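PDB 3HAZ: proline dehydrogenase from Bradyrhizobium japonicum USDA 110, which probably oxidises proline to glutamate in two steps, with an FAD-dependent proline dehydrogenase and an NAD-dependent aldehyde dehydrogenase joined in one chain. Local coordinates for residues E512-R517 against F617-A622; A575-Q580 against A702-S707; R648-F653 against A676-V681; I691-V696 against L709-G714. All coordinates share one frame; numbering follows the deposited sequence.

Interaction 1 (E512-R517 against F617-A622)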
loop_
_atom_site.group_PDB
_atom_site.type_symbol
_atom_site.label_atom_id
_atom_site.label_comp_id
_atom_site.label_asym_id
_atom_site.label_seq_id
_atom_site.Cartn_x
_atom_site.Cartn_y
_atom_site.Cartn_z
ATOM N N GLU A 512 14.086 12.845 11.537
ATOM C CA GLU A 512 15.452 13.087 11.065
ATOM C C GLU A 512 16.434 13.235 12.226
ATOM O O GLU A 512 17.355 12.432 12.375
ATOM C CB GLU A 512 15.517 14.331 10.174
ATOM C CG GLU A 512 14.334 14.498 9.238
ATOM C CD GLU A 512 14.037 13.245 8.439
ATOM O OE1 GLU A 512 12.850 13.014 8.117
ATOM O OE2 GLU A 512 14.985 12.490 8.137
ATOM N N ARG A 513 16.239 14.264 13.047
ATOM C CA ARG A 513 17.130 14.502 14.177
ATOM C C ARG A 513 16.394 15.211 15.302
ATOM O O ARG A 513 15.289 15.711 15.104
ATOM C CB ARG A 513 18.313 15.358 13.733
ATOM C CG ARG A 513 17.911 16.769 13.374
ATOM C CD ARG A 513 18.878 17.409 12.400
ATOM N NE ARG A 513 18.176 18.371 11.560
ATOM C CZ ARG A 513 18.088 19.666 11.828
ATOM N NH1 ARG A 513 18.679 20.161 12.907
ATOM N NH2 ARG A 513 17.417 20.464 11.012
ATOM N N ARG A 514 17.002 15.253 16.483
ATOM C CA ARG A 514 16.464 16.063 17.567
ATOM C C ARG A 514 16.813 17.539 17.370
ATOM O O ARG A 514 17.769 17.885 16.669
ATOM C CB ARG A 514 16.954 15.576 18.937
ATOM C CG ARG A 514 18.196 14.713 18.889
ATOM C CD ARG A 514 17.884 13.274 19.265
ATOM N NE ARG A 514 18.149 13.017 20.679
ATOM C CZ ARG A 514 17.848 11.884 21.305
ATOM N NH1 ARG A 514 18.134 11.741 22.593
ATOM N NH2 ARG A 514 17.259 10.894 20.645
ATOM N N ASN A 515 16.015 18.404 17.980
ATOM C CA ASN A 515 16.228 19.839 17.913
ATOM C C ASN A 515 16.950 20.261 19.186
ATOM O O ASN A 515 16.757 19.651 20.238
ATOM C CB ASN A 515 14.881 20.551 17.810
ATOM C CG ASN A 515 15.013 22.006 17.402
ATOM O OD1 ASN A 515 16.110 22.498 17.122
ATOM N ND2 ASN A 515 13.886 22.699 17.348
ATOM N N SER A 516 17.796 21.280 19.102
ATOM C CA SER A 516 18.457 21.782 20.303
ATOM C C SER A 516 17.443 22.510 21.184
ATOM O O SER A 516 16.396 22.947 20.703
ATOM C CB SER A 516 19.611 22.713 19.935
ATOM O OG SER A 516 19.220 23.648 18.947
ATOM N N ARG A 517 17.751 22.639 22.468
ATOM C CA ARG A 517 16.850 23.305 23.405
ATOM C C ARG A 517 17.176 24.781 23.562
ATOM O O ARG A 517 18.344 25.168 23.586
ATOM C CB ARG A 517 16.911 22.641 24.779
ATOM C CG ARG A 517 16.235 21.285 24.857
ATOM C CD ARG A 517 16.218 20.806 26.302
ATOM N NE ARG A 517 15.791 21.871 27.210
ATOM C CZ ARG A 517 16.109 21.934 28.501
ATOM N NH1 ARG A 517 15.671 22.945 29.243
ATOM N NH2 ARG A 517 16.869 20.995 29.050
ATOM N N PHE A 617 24.537 21.704 14.185
ATOM C CA PHE A 617 25.501 21.297 13.169
ATOM C C PHE A 617 25.877 19.824 13.355
ATOM O O PHE A 617 25.896 19.054 12.398
ATOM C CB PHE A 617 26.766 22.149 13.222
ATOM C CG PHE A 617 26.724 23.370 12.341
ATOM C CD1 PHE A 617 27.035 24.620 12.856
ATOM C CD2 PHE A 617 26.391 23.267 11.003
ATOM C CE1 PHE A 617 27.005 25.742 12.055
ATOM C CE2 PHE A 617 26.353 24.384 10.200
ATOM C CZ PHE A 617 26.664 25.623 10.722
ATOM N N CYS A 618 26.173 19.443 14.595
ATOM C CA CYS A 618 26.584 18.075 14.897
ATOM C C CYS A 618 25.508 17.056 14.520
ATOM O O CYS A 618 25.795 16.041 13.879
ATOM C CB CYS A 618 26.943 17.933 16.378
ATOM S SG CYS A 618 28.388 18.887 16.903
ATOM N N ARG A 619 24.270 17.325 14.919
ATOM C CA ARG A 619 23.189 16.375 14.676
ATOM C C ARG A 619 22.818 16.314 13.200
ATOM O O ARG A 619 22.545 15.248 12.668
ATOM C CB ARG A 619 21.965 16.707 15.533
ATOM C CG ARG A 619 22.233 16.648 17.028
ATOM C CD ARG A 619 20.956 16.502 17.841
ATOM N NE ARG A 619 21.255 16.439 19.271
ATOM C CZ ARG A 619 21.222 17.489 20.086
ATOM N NH1 ARG A 619 20.886 18.683 19.616
ATOM N NH2 ARG A 619 21.522 17.343 21.370
ATOM N N TYR A 620 22.828 17.463 12.539
ATOM C CA TYR A 620 22.486 17.528 11.127
ATOM C C TYR A 620 23.546 16.864 10.243
ATOM O O TYR A 620 23.220 16.066 9.361
ATOM C CB TYR A 620 22.259 18.976 10.687
ATOM C CG TYR A 620 21.946 19.092 9.212
ATOM C CD1 TYR A 620 20.707 18.707 8.710
ATOM C CD2 TYR A 620 22.897 19.561 8.320
ATOM C CE1 TYR A 620 20.423 18.806 7.350
ATOM C CE2 TYR A 620 22.624 19.659 6.965
ATOM C CZ TYR A 620 21.388 19.279 6.488
ATOM O OH TYR A 620 21.134 19.376 5.142
ATOM N N TYR A 621 24.816 17.187 10.471
ATOM C CA TYR A 621 25.868 16.511 9.719
ATOM C C TYR A 621 25.911 15.014 10.044
ATOM O O TYR A 621 26.223 14.187 9.180
ATOM C CB TYR A 621 27.235 17.177 9.929
ATOM C CG TYR A 621 27.302 18.570 9.343
ATOM C CD1 TYR A 621 26.564 18.900 8.211
ATOM C CD2 TYR A 621 28.108 19.551 9.913
ATOM C CE1 TYR A 621 26.609 20.176 7.672
ATOM C CE2 TYR A 621 28.164 20.827 9.378
ATOM C CZ TYR A 621 27.411 21.134 8.258
ATOM O OH TYR A 621 27.460 22.400 7.720
ATOM N N ALA A 622 25.584 14.656 11.282
ATOM C CA ALA A 622 25.536 13.236 11.620
ATOM C C ALA A 622 24.455 12.564 10.783
ATOM O O ALA A 622 24.666 11.487 10.226
ATOM C CB ALA A 622 25.282 13.029 13.107
HETATM O O HOH W 1 20.074 19.551 16.887
#

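Interaction 2 (A575-Q580 against A702-S707)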
loop_
_atom_site.group_PDB
_atom_site.type_symbol
_atom_site.label_atom_id
_atom_site.label_comp_id
_atom_site.label_asym_id
_atom_site.label_seq_id
_atom_site.Cartn_x
_atom_site.Cartn_y
_atom_site.Cartn_z
ATOM N N ALA A 575 29.140 9.199 12.965
ATOM C CA ALA A 575 27.906 9.933 13.242
ATOM C C ALA A 575 27.583 9.928 14.732
ATOM O O ALA A 575 27.136 10.937 15.296
ATOM C CB ALA A 575 26.747 9.343 12.441
ATOM N N ALA A 576 27.820 8.789 15.371
ATOM C CA ALA A 576 27.544 8.653 16.794
ATOM C C ALA A 576 28.427 9.597 17.605
ATOM O O ALA A 576 28.014 10.097 18.650
ATOM C CB ALA A 576 27.743 7.192 17.250
ATOM N N ALA A 577 29.648 9.829 17.132
ATOM C CA ALA A 577 30.552 10.752 17.812
ATOM C C ALA A 577 30.011 12.188 17.740
ATOM O O ALA A 577 29.971 12.900 18.747
ATOM C CB ALA A 577 31.946 10.670 17.218
ATOM N N LEU A 578 29.598 12.609 16.549
ATOM C CA LEU A 578 28.978 13.924 16.382
ATOM C C LEU A 578 27.763 14.086 17.296
ATOM O O LEU A 578 27.600 15.120 17.947
ATOM C CB LEU A 578 28.577 14.160 14.921
ATOM C CG LEU A 578 29.551 14.961 14.045
ATOM C CD1 LEU A 578 30.943 14.361 14.087
ATOM C CD2 LEU A 578 29.053 15.049 12.605
ATOM N N GLU A 579 26.917 13.060 17.351
ATOM C CA GLU A 579 25.685 13.128 18.138
ATOM C C GLU A 579 25.955 13.162 19.642
ATOM O O GLU A 579 25.208 13.782 20.399
ATOM C CB GLU A 579 24.735 11.984 17.768
ATOM C CG GLU A 579 24.111 12.164 16.394
ATOM C CD GLU A 579 23.481 10.897 15.832
ATOM O OE1 GLU A 579 23.778 9.792 16.336
ATOM O OE2 GLU A 579 22.687 11.014 14.871
ATOM N N GLN A 580 27.026 12.505 20.072
ATOM C CA GLN A 580 27.428 12.566 21.474
ATOM C C GLN A 580 27.994 13.952 21.784
ATOM O O GLN A 580 27.836 14.466 22.891
ATOM C CB GLN A 580 28.437 11.456 21.806
ATOM C CG GLN A 580 29.046 11.528 23.207
ATOM C CD GLN A 580 28.019 11.358 24.315
ATOM O OE1 GLN A 580 26.858 11.046 24.059
ATOM N NE2 GLN A 580 28.449 11.562 25.556
ATOM N N ALA A 702 33.842 13.068 23.009
ATOM C CA ALA A 702 32.644 12.537 22.362
ATOM C C ALA A 702 32.932 11.318 21.485
ATOM O O ALA A 702 32.017 10.614 21.071
ATOM C CB ALA A 702 31.958 13.628 21.546
ATOM N N GLY A 703 34.202 11.071 21.192
ATOM C CA GLY A 703 34.558 9.895 20.419
ATOM C C GLY A 703 35.448 10.141 19.218
ATOM O O GLY A 703 35.808 9.200 18.511
ATOM N N ILE A 704 35.802 11.398 18.967
ATOM C CA ILE A 704 36.768 11.699 17.917
ATOM C C ILE A 704 38.175 11.340 18.396
ATOM O O ILE A 704 38.641 11.862 19.410
ATOM C CB ILE A 704 36.737 13.182 17.520
ATOM C CG1 ILE A 704 35.314 13.600 17.133
ATOM C CG2 ILE A 704 37.712 13.441 16.379
ATOM C CD1 ILE A 704 34.725 12.792 15.995
ATOM N N PRO A 705 38.854 10.432 17.675
ATOM C CA PRO A 705 40.216 10.028 18.046
ATOM C C PRO A 705 41.199 11.198 18.073
ATOM O O PRO A 705 41.117 12.101 17.240
ATOM C CB PRO A 705 40.605 9.040 16.938
ATOM C CG PRO A 705 39.297 8.504 16.436
ATOM C CD PRO A 705 38.341 9.663 16.527
ATOM N N LYS A 706 42.122 11.169 19.029
ATOM C CA LYS A 706 43.162 12.189 19.126
ATOM C C LYS A 706 43.951 12.291 17.823
ATOM O O LYS A 706 44.471 13.352 17.490
ATOM C CB LYS A 706 44.126 11.871 20.276
ATOM C CG LYS A 706 43.502 11.842 21.664
ATOM C CD LYS A 706 43.028 13.216 22.089
ATOM C CE LYS A 706 42.946 13.330 23.600
ATOM N NZ LYS A 706 44.286 13.592 24.203
ATOM N N SER A 707 44.043 11.181 17.091
ATOM C CA SER A 707 44.812 11.144 15.851
ATOM C C SER A 707 44.044 11.703 14.652
ATOM O O SER A 707 44.611 11.861 13.572
ATOM C CB SER A 707 45.283 9.717 15.554
ATOM O OG SER A 707 44.189 8.818 15.562
#

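Interaction 3 (R648-F653 against A676-V681)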
loop_
_atom_site.group_PDB
_atom_site.type_symbol
_atom_site.label_atom_id
_atom_site.label_comp_id
_atom_site.label_asym_id
_atom_site.label_seq_id
_atom_site.Cartn_x
_atom_site.Cartn_y
_atom_site.Cartn_z
ATOM N N ARG A 648 34.517 8.440 -0.160
ATOM C CA ARG A 648 35.546 8.216 0.834
ATOM C C ARG A 648 36.127 9.548 1.276
ATOM O O ARG A 648 36.064 10.532 0.540
ATOM C CB ARG A 648 36.636 7.311 0.250
ATOM C CG ARG A 648 36.084 6.062 -0.425
ATOM C CD ARG A 648 37.183 5.188 -1.033
ATOM N NE ARG A 648 38.280 4.955 -0.099
ATOM C CZ ARG A 648 39.023 3.851 -0.067
ATOM N NH1 ARG A 648 40.001 3.746 0.825
ATOM N NH2 ARG A 648 38.790 2.852 -0.915
ATOM N N GLY A 649 36.684 9.587 2.482
ATOM C CA GLY A 649 37.364 10.788 2.936
ATOM C C GLY A 649 38.476 11.135 1.961
ATOM O O GLY A 649 38.953 10.271 1.233
ATOM N N ARG A 650 38.889 12.395 1.939
ATOM C CA ARG A 650 39.898 12.847 0.986
ATOM C C ARG A 650 41.307 12.752 1.552
ATOM O O ARG A 650 42.255 12.476 0.820
ATOM C CB ARG A 650 39.623 14.295 0.563
ATOM C CG ARG A 650 38.453 14.457 -0.390
ATOM C CD ARG A 650 38.264 15.915 -0.797
ATOM N NE ARG A 650 37.361 16.027 -1.940
ATOM C CZ ARG A 650 37.744 15.886 -3.205
ATOM N NH1 ARG A 650 39.017 15.651 -3.489
ATOM N NH2 ARG A 650 36.860 15.989 -4.187
ATOM N N GLY A 651 41.435 12.999 2.853
ATOM C CA GLY A 651 42.733 13.069 3.505
ATOM C C GLY A 651 42.691 14.001 4.703
ATOM O O GLY A 651 41.773 13.924 5.519
ATOM N N VAL A 652 43.686 14.878 4.812
ATOM C CA VAL A 652 43.734 15.848 5.897
ATOM C C VAL A 652 43.113 17.173 5.480
ATOM O O VAL A 652 43.594 17.831 4.559
ATOM C CB VAL A 652 45.178 16.160 6.345
ATOM C CG1 VAL A 652 45.167 17.297 7.353
ATOM C CG2 VAL A 652 45.848 14.927 6.931
ATOM N N PHE A 653 42.051 17.571 6.166
ATOM C CA PHE A 653 41.490 18.893 5.933
ATOM C C PHE A 653 42.058 19.901 6.911
ATOM O O PHE A 653 42.231 19.614 8.100
ATOM C CB PHE A 653 39.963 18.875 6.026
ATOM C CG PHE A 653 39.276 18.924 4.690
ATOM C CD1 PHE A 653 38.821 20.133 4.176
ATOM C CD2 PHE A 653 39.085 17.772 3.949
ATOM C CE1 PHE A 653 38.187 20.183 2.943
ATOM C CE2 PHE A 653 38.445 17.814 2.716
ATOM C CZ PHE A 653 37.994 19.023 2.216
ATOM N N ALA A 676 32.845 13.263 6.973
ATOM C CA ALA A 676 33.134 12.763 5.631
ATOM C C ALA A 676 34.288 11.758 5.612
ATOM O O ALA A 676 34.565 11.145 4.582
ATOM C CB ALA A 676 33.426 13.911 4.694
ATOM N N GLY A 677 34.959 11.600 6.750
ATOM C CA GLY A 677 36.019 10.616 6.874
ATOM C C GLY A 677 37.417 11.204 6.769
ATOM O O GLY A 677 38.391 10.480 6.583
ATOM N N ASN A 678 37.514 12.523 6.875
ATOM C CA ASN A 678 38.804 13.202 6.872
ATOM C C ASN A 678 39.336 13.398 8.278
ATOM O O ASN A 678 38.563 13.542 9.225
ATOM C CB ASN A 678 38.664 14.581 6.238
ATOM C CG ASN A 678 38.085 14.526 4.851
ATOM O OD1 ASN A 678 38.788 14.206 3.896
ATOM N ND2 ASN A 678 36.795 14.860 4.723
ATOM N N SER A 679 40.657 13.415 8.420
ATOM C CA SER A 679 41.247 13.935 9.645
ATOM C C SER A 679 41.331 15.451 9.488
ATOM O O SER A 679 41.238 15.973 8.370
ATOM C CB SER A 679 42.624 13.317 9.914
ATOM O OG SER A 679 43.520 13.582 8.854
ATOM N N VAL A 680 41.484 16.164 10.595
ATOM C CA VAL A 680 41.441 17.615 10.545
ATOM C C VAL A 680 42.527 18.291 11.378
ATOM O O VAL A 680 42.814 17.883 12.507
ATOM C CB VAL A 680 40.059 18.138 11.003
ATOM C CG1 VAL A 680 39.994 19.651 10.897
ATOM C CG2 VAL A 680 38.953 17.494 10.179
ATOM N N VAL A 681 43.143 19.314 10.795
ATOM C CA VAL A 681 43.934 20.269 11.557
ATOM C C VAL A 681 43.178 21.594 11.539
ATOM O O VAL A 681 42.942 22.171 10.474
ATOM C CB VAL A 681 45.356 20.445 10.984
ATOM C CG1 VAL A 681 46.101 21.538 11.744
ATOM C CG2 VAL A 681 46.127 19.124 11.056
#

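Interaction 4 (I691-V696 against L709-G714)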
loop_
_atom_site.group_PDB
_atom_site.type_symbol
_atom_site.label_atom_id
_atom_site.label_comp_id
_atom_site.label_asym_id
_atom_site.label_seq_id
_atom_site.Cartn_x
_atom_site.Cartn_y
_atom_site.Cartn_z
ATOM N N ILE A 691 37.683 28.945 23.432
ATOM C CA ILE A 691 36.486 28.163 23.156
ATOM C C ILE A 691 36.770 27.065 22.133
ATOM O O ILE A 691 36.211 25.972 22.216
ATOM C CB ILE A 691 35.289 29.037 22.706
ATOM C CG1 ILE A 691 34.027 28.179 22.602
ATOM C CG2 ILE A 691 35.583 29.728 21.384
ATOM C CD1 ILE A 691 32.747 28.979 22.603
ATOM N N ALA A 692 37.650 27.357 21.180
ATOM C CA ALA A 692 38.050 26.370 20.184
ATOM C C ALA A 692 38.731 25.174 20.846
ATOM O O ALA A 692 38.442 24.021 20.515
ATOM C CB ALA A 692 38.969 26.998 19.150
ATOM N N ARG A 693 39.637 25.450 21.780
ATOM C CA ARG A 693 40.303 24.382 22.516
ATOM C C ARG A 693 39.299 23.575 23.351
ATOM O O ARG A 693 39.399 22.355 23.440
ATOM C CB ARG A 693 41.439 24.930 23.394
ATOM C CG ARG A 693 42.326 23.834 23.993
ATOM C CD ARG A 693 43.623 24.384 24.587
ATOM N NE ARG A 693 43.376 25.303 25.694
ATOM C CZ ARG A 693 44.319 25.762 26.512
ATOM N NH1 ARG A 693 45.580 25.385 26.352
ATOM N NH2 ARG A 693 43.997 26.596 27.493
ATOM N N GLU A 694 38.328 24.260 23.953
ATOM C CA GLU A 694 37.283 23.577 24.711
ATOM C C GLU A 694 36.455 22.672 23.796
ATOM O O GLU A 694 36.126 21.543 24.154
ATOM C CB GLU A 694 36.371 24.587 25.411
ATOM C CG GLU A 694 37.033 25.348 26.552
ATOM C CD GLU A 694 37.033 24.575 27.860
ATOM O OE1 GLU A 694 36.816 23.346 27.835
ATOM O OE2 GLU A 694 37.248 25.202 28.920
ATOM N N ALA A 695 36.123 23.177 22.614
ATOM C CA ALA A 695 35.340 22.418 21.649
ATOM C C ALA A 695 36.071 21.148 21.214
ATOM O O ALA A 695 35.499 20.057 21.205
ATOM C CB ALA A 695 35.007 23.285 20.440
ATOM N N VAL A 696 37.340 21.297 20.852
ATOM C CA VAL A 696 38.153 20.159 20.439
ATOM C C VAL A 696 38.225 19.098 21.539
ATOM O O VAL A 696 38.042 17.910 21.274
ATOM C CB VAL A 696 39.575 20.599 20.027
ATOM C CG1 VAL A 696 40.498 19.392 19.891
ATOM C CG2 VAL A 696 39.523 21.386 18.721
ATOM N N LEU A 709 42.056 14.638 14.925
ATOM C CA LEU A 709 41.750 16.055 15.122
ATOM C C LEU A 709 42.811 16.786 15.941
ATOM O O LEU A 709 43.031 16.460 17.107
ATOM C CB LEU A 709 40.384 16.207 15.804
ATOM C CG LEU A 709 39.960 17.627 16.198
ATOM C CD1 LEU A 709 39.792 18.511 14.966
ATOM C CD2 LEU A 709 38.672 17.596 17.016
ATOM N N TYR A 710 43.447 17.786 15.333
ATOM C CA TYR A 710 44.459 18.586 16.017
ATOM C C TYR A 710 44.150 20.077 15.971
ATOM O O TYR A 710 43.744 20.606 14.938
ATOM C CB TYR A 710 45.852 18.326 15.426
ATOM C CG TYR A 710 46.325 16.906 15.625
ATOM C CD1 TYR A 710 45.874 15.886 14.801
ATOM C CD2 TYR A 710 47.212 16.582 16.644
ATOM C CE1 TYR A 710 46.298 14.583 14.978
ATOM C CE2 TYR A 710 47.641 15.273 16.833
ATOM C CZ TYR A 710 47.177 14.281 15.994
ATOM O OH TYR A 710 47.587 12.977 16.167
ATOM N N LEU A 711 44.353 20.748 17.098
ATOM C CA LEU A 711 44.201 22.194 17.161
ATOM C C LEU A 711 45.563 22.873 17.074
ATOM O O LEU A 711 46.470 22.558 17.842
ATOM C CB LEU A 711 43.517 22.610 18.459
ATOM C CG LEU A 711 43.099 24.078 18.503
ATOM C CD1 LEU A 711 41.834 24.278 17.673
ATOM C CD2 LEU A 711 42.884 24.535 19.938
ATOM N N VAL A 712 45.700 23.798 16.130
ATOM C CA VAL A 712 46.896 24.622 16.024
ATOM C C VAL A 712 46.495 26.088 16.114
ATOM O O VAL A 712 45.729 26.575 15.286
ATOM C CB VAL A 712 47.625 24.385 14.694
ATOM C CG1 VAL A 712 48.743 25.394 14.517
ATOM C CG2 VAL A 712 48.167 22.963 14.631
ATOM N N THR A 713 47.002 26.788 17.123
ATOM C CA THR A 713 46.678 28.202 17.294
ATOM C C THR A 713 47.772 29.121 16.764
ATOM O O THR A 713 48.937 28.730 16.657
ATOM C CB THR A 713 46.406 28.558 18.767
ATOM O OG1 THR A 713 47.562 28.243 19.557
ATOM C CG2 THR A 713 45.196 27.790 19.287
ATOM N N GLY A 714 47.384 30.350 16.441
ATOM C CA GLY A 714 48.315 31.340 15.940
ATOM C C GLY A 714 47.624 32.357 15.055
ATOM O O GLY A 714 46.394 32.418 15.002
#

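Interaction 1 (E512-R517 against F617-A622)
Two partners grip Arg619 NH1: a water that accepts its N-H at 3.0 Å, and OE2 of Glu586 on helix 571-587, with which it forms a salt bridge. The setting is an irregular, extended linker laid across helix 604-629 of the aldehyde dehydrogenase part, ahead of helix 524-536. The same water donates to Arg514 O at 2.9 Å, so it bridges the helix side chain and the linker backbone, and it sits in the plane of the Arg619 guanidinium, at its edge. Arg619 gets there by leaving its backbone with CG anti to the carbonyl carbon (chi1 -61°) and running extended as far as NE. Arg514 crosses this rod at about a right angle, its CG 3.5 Å from Arg619 CD. The two positive groups stand apart, with 4.8 Å between Arg514 NE and Arg619 NE, and Glu586 is likely to ease their repulsion. An alanine in place of Arg619 would remove the partner of Glu586 and the water's helix-side partner, and would probably loosen the linker where Arg514 and Ser516 now pack. Ser516 itself hydrogen-bonds through OG to Asp616 and Arg612 of the same helix. Further up the linker, Arg513 takes the crowded first torsion (68°) and then extends beside Tyr620, while also making a cation-pi contact with Phe509. Tyr620 CD1 lies over one face of the Arg513 guanidinium, and Arg513 NE meets the edge of the Tyr620 ring 3.8 Å from that carbon.

Interaction 2 (A575-Q580 against A702-S707)
No aromatic ring enters this contact; the flat group that matters is the peptide joining Ala702 to Gly703, which turns its carbonyl toward helix 571-587. Ala577 CA comes at Ala702 O from well off the plane of that peptide and makes a CA-H...O contact of 3.6 Å, bent to 146° at the hydrogen. Gln580 CB reaches the same oxygen, 3.8 Å from Ala702 O. The exchange is mutual, since Ala702 CB rests against the helix backbone, 3.5 Å from Ala577 O. Gln580 has CG anti to its backbone N (chi1 173°), which lays the start of its chain along Ala702, with Gln580 CG 4.0 Å from Ala702 CB. Just past the turn, Ile704 brings CD1 to Ala577 CB at 3.7 Å; its other neighbours include Trp566 of helix 549-567 and Leu674 of helix 664-675.

Gly703 ends helix 689-702 in a Schellman motif, and its positive phi (129°) would press a side chain against the preceding carbonyl. A CB there would also crowd Ala577 CB, so the close backbone approach, with Gly703 CA 4.9 Å from Ala577 CA, depends on small residues. With no hydrogen bond linking the two segments, this is a joint of methyls, methylenes and carbonyl oxygens resting on carbon, held by close fit, and on the Ala577-Ile704 side by burial, rather than by directed polar bonds.

Interaction 3 (R648-F653 against A676-V681)
Two parallel strands of a beta-alpha-beta unit, joined through helix 664-675, meet here in the Rossmann-like NAD-binding domain of the aldehyde dehydrogenase part. Val652 pairs with Ser679 and Phe653 with Val680. Phe653 is satisfied in both directions: its N donates to Ser679 O at 2.8 Å, nearly straight (165°), and its O accepts from Val681 N at 2.9 Å, close to the C=O axis. The rung before these is weak, Ser679 N to Gly651 O at 3.1 Å.

Where regular pairing stops, Asn678 takes over with its side chain. OD1 accepts twice, from Arg650 N at 2.7 Å, a donor above the carbonyl plane, and from Gly651 N at 3.1 Å, which lies in that plane. ND2 is used as well, donating to Phe977 O and Ala673 O, so the buried amide is held at both ends. Its CG stands 3.5 Å from Phe653 CD2, the amide and ring planes 65° apart. A leucine in place of Asn678 would strip the backbone N-H groups of Arg650 and Gly651 of their shared acceptor and would probably disturb the turn between the two halves of the broken strand.

Gly649 and Gly677 let the backbones close to 4.2 Å between their CA atoms; Gly677 also closes helix 664-675 in a Schellman motif. Arg648 reaches out to Gln981 and to backbone oxygens of a second subunit. On the face carrying Val652, Ser679 takes the crowded first torsion (60°), hydrogen-bonds to Ala559 O, and brings OG to 3.3 Å from Val652 CG2.

Interaction 4 (I691-V696 against L709-G714)
The contact is apolar throughout, and one side chain does most of the work. Leu711, with CG anti to its backbone N (chi1 -170°), sends its two methyls to different parts of helix 689-702. CD1 meets Val696 CG2 at 3.8 Å and, more loosely, Ala692 CB at 4.2 Å, one turn of the helix earlier. CD2 instead comes up against the base of Arg693, 3.7 Å from Arg693 CA, the two side chains crossing at about a right angle; the rest of Arg693 bends at chi3 and leads away from the strand. Val696 divides its own branches in the same way. While CG2 goes to Leu711, CG1 faces Leu709 and lies 3.9 Å from Leu709 CD2, the two side chains crossing obliquely. Valine on the helix is thus set against two leucines, two residues apart, on the same side of the strand.

No hydrogen bond crosses the contact; beyond the strand, away from the helix contact, Gly714 O accepts a hydrogen bond from Lys683 NZ, an NAD-binding residue.

Helix and strand run antiparallel, at 161° with axes 9.3 Å apart, as consecutive elements of a beta-alpha-beta unit in a Rossmann-like sheet. Phe666 of helix 664-675 packs beside Ala692 and Val696, Val670 of that helix touches Leu709, and Tyr710 turns from helix 689-702 toward helix 549-567.

How the interactions relate
Interactions 3 and 4 share one sheet: strands 679-683 and 709-711 are neighbours, and Val680 O lies 2.9 Å from Tyr710 N, a probable hydrogen bond. Interaction 2 sits at the turn that leads from the helix of interaction 4 into its strand, where Ile704 CG2 packs 3.9 Å from Leu709 CB. Through helix 571-587 it also backs onto interaction 1, with Cys618 CB 3.3 Å from Leu578 O. Of the four, interactions 4 and 3 come closest to bound NAD: the side chain of Ala692 is about 9 Å from it and that of Val681 about 11 Å, whereas interactions 1 and 2 lie away from the FAD and NAD sites and the predicted catalytic residues.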